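PDB 4GYG: Rio2 kinase, which probably phosphorylates serine and threonine residues of proteins with ATP and magnesium, as a RIO-type member of the protein kinase superfamily. Local coordinates for residues P176-I181 / I255-P260. Residues are numbered along the deposited sequence; the frame is centred on the assembly and turned at random.
Sequences PVPEPI and IIIDFP
Pro176 meets Ile255 and Ile256 where, in this RIO kinase fold, the lead-in to strand 180-184 of the five-stranded N-lobe sheet passes the end of strand 250-256, just ahead of the segment that corresponds to the DFG motif of protein kinases, here Asp258-Phe259-Pro260. Pro176 O accepts a nearly straight hydrogen bond from Ile256 N at 3.0 Å (170° at the hydrogen). A CA-H...O contact to the same Pro176 O comes from Ile255 CA at 3.5 Å. The bond ties the end of strand 250-256 to the loop that leads into the N-lobe sheet; two residues on, Asp258, which binds magnesium and ADP, is salt-bridged to Lys125.

Val177 comes next. Val177 CG1, anti to the carbonyl carbon (chi1 -63°), lies 3.4 Å from Phe259 CZ, approaching the ring obliquely. The backbone N of Phe259 is hydrogen-bonded to Glu163 of helix 149-172, which ties the residue carrying the ring to that helix.

Pro178 closes the series beside Met190, an ADP-binding residue. Pro178 CD sits 3.4 Å from Ile256 O. The Pro178 side chain crosses that of Ile257 at about a right angle, Pro178 CG resting 3.6 Å from Ile257 CG2.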
loop_
_atom_site.group_PDB
_atom_site.type_symbol
_atom_site.label_atom_id
_atom_site.label_comp_id
_atom_site.label_asym_id
_atom_site.label_seq_id
_atom_site.Cartn_x
_atom_site.Cartn_y
_atom_site.Cartn_z
ATOM N N PRO A 176 8.195 -11.995 8.359
ATOM C CA PRO A 176 7.381 -12.653 7.326
ATOM C C PRO A 176 6.488 -11.640 6.609
ATOM O O PRO A 176 5.351 -11.398 7.023
ATOM C CB PRO A 176 6.536 -13.634 8.131
ATOM C CG PRO A 176 6.392 -12.970 9.460
ATOM C CD PRO A 176 7.659 -12.219 9.712
ATOM N N VAL A 177 7.031 -11.031 5.561
ATOM C CA VAL A 177 6.334 -10.003 4.797
ATOM C C VAL A 177 6.614 -10.317 3.332
ATOM O O VAL A 177 7.565 -11.032 3.056
ATOM C CB VAL A 177 6.866 -8.587 5.127
ATOM C CG1 VAL A 177 6.619 -8.247 6.569
ATOM C CG2 VAL A 177 8.342 -8.493 4.795
ATOM N N PRO A 178 5.783 -9.799 2.398
ATOM C CA PRO A 178 6.030 -10.049 0.973
ATOM C C PRO A 178 7.346 -9.421 0.495
ATOM O O PRO A 178 7.764 -8.383 1.024
ATOM C CB PRO A 178 4.843 -9.357 0.281
ATOM C CG PRO A 178 3.790 -9.201 1.364
ATOM C CD PRO A 178 4.582 -8.959 2.605
ATOM N N GLU A 179 8.001 -10.043 -0.484
ATOM C CA GLU A 179 9.219 -9.458 -1.027
ATOM C C GLU A 179 8.911 -8.154 -1.761
ATOM O O GLU A 179 8.132 -8.135 -2.707
ATOM C CB GLU A 179 9.961 -10.420 -1.954
ATOM C CG GLU A 179 11.301 -9.861 -2.395
ATOM C CD GLU A 179 12.004 -10.721 -3.439
ATOM O OE1 GLU A 179 11.586 -11.883 -3.661
ATOM O OE2 GLU A 179 12.986 -10.221 -4.038
ATOM N N PRO A 180 9.500 -7.051 -1.305
ATOM C CA PRO A 180 9.313 -5.833 -2.088
ATOM C C PRO A 180 10.161 -5.963 -3.355
ATOM O O PRO A 180 11.319 -6.368 -3.296
ATOM C CB PRO A 180 9.830 -4.729 -1.154
ATOM C CG PRO A 180 10.873 -5.431 -0.280
ATOM C CD PRO A 180 10.445 -6.880 -0.181
ATOM N N ILE A 181 9.565 -5.685 -4.502
ATOM C CA ILE A 181 10.277 -5.845 -5.757
ATOM C C ILE A 181 10.543 -4.487 -6.411
ATOM O O ILE A 181 11.641 -4.214 -6.844
ATOM C CB ILE A 181 9.556 -6.830 -6.733
ATOM C CG1 ILE A 181 9.478 -8.248 -6.138
ATOM C CG2 ILE A 181 10.261 -6.873 -8.081
ATOM C CD1 ILE A 181 8.501 -9.168 -6.884
ATOM N N ILE A 255 1.723 -14.226 7.858
ATOM C CA ILE A 255 2.410 -13.276 7.010
ATOM C C ILE A 255 1.685 -11.931 7.110
ATOM O O ILE A 255 0.467 -11.861 7.030
ATOM C CB ILE A 255 2.523 -13.804 5.561
ATOM C CG1 ILE A 255 3.481 -14.998 5.532
ATOM C CG2 ILE A 255 3.030 -12.726 4.607
ATOM C CD1 ILE A 255 3.346 -15.851 4.311
ATOM N N ILE A 256 2.446 -10.872 7.325
ATOM C CA ILE A 256 1.890 -9.555 7.579
ATOM C C ILE A 256 1.923 -8.755 6.290
ATOM O O ILE A 256 2.906 -8.832 5.536
ATOM C CB ILE A 256 2.723 -8.813 8.674
ATOM C CG1 ILE A 256 2.687 -9.593 9.977
ATOM C CG2 ILE A 256 2.174 -7.434 8.949
ATOM C CD1 ILE A 256 1.271 -9.841 10.484
ATOM N N ILE A 257 0.854 -8.005 6.021
ATOM C CA ILE A 257 0.897 -7.013 4.936
ATOM C C ILE A 257 0.337 -5.677 5.398
ATOM O O ILE A 257 -0.218 -5.578 6.510
ATOM C CB ILE A 257 0.131 -7.462 3.671
ATOM C CG1 ILE A 257 -1.381 -7.548 3.937
ATOM C CG2 ILE A 257 0.673 -8.778 3.154
ATOM C CD1 ILE A 257 -2.200 -8.092 2.776
ATOM N N ASP A 258 0.475 -4.680 4.527
ATOM C CA ASP A 258 -0.061 -3.323 4.708
ATOM C C ASP A 258 0.776 -2.470 5.641
ATOM O O ASP A 258 0.558 -2.485 6.854
ATOM C CB ASP A 258 -1.501 -3.339 5.224
ATOM C CG ASP A 258 -2.512 -3.238 4.127
ATOM O OD1 ASP A 258 -2.798 -2.092 3.715
ATOM O OD2 ASP A 258 -3.028 -4.293 3.689
ATOM N N PHE A 259 1.692 -1.690 5.074
ATOM C CA PHE A 259 2.641 -0.903 5.882
ATOM C C PHE A 259 2.637 0.647 5.827
ATOM O O PHE A 259 3.400 1.259 6.569
ATOM C CB PHE A 259 4.062 -1.438 5.656
ATOM C CG PHE A 259 4.178 -2.917 5.882
ATOM C CD1 PHE A 259 4.029 -3.451 7.163
ATOM C CD2 PHE A 259 4.385 -3.779 4.822
ATOM C CE1 PHE A 259 4.116 -4.821 7.373
ATOM C CE2 PHE A 259 4.480 -5.143 5.025
ATOM C CZ PHE A 259 4.346 -5.671 6.304
ATOM N N PRO A 260 1.781 1.290 4.992
ATOM C CA PRO A 260 1.978 2.751 4.980
ATOM C C PRO A 260 1.498 3.443 6.284
ATOM O O PRO A 260 1.842 4.590 6.548
ATOM C CB PRO A 260 1.141 3.213 3.777
ATOM C CG PRO A 260 -0.016 2.213 3.707
ATOM C CD PRO A 260 0.600 0.879 4.192
#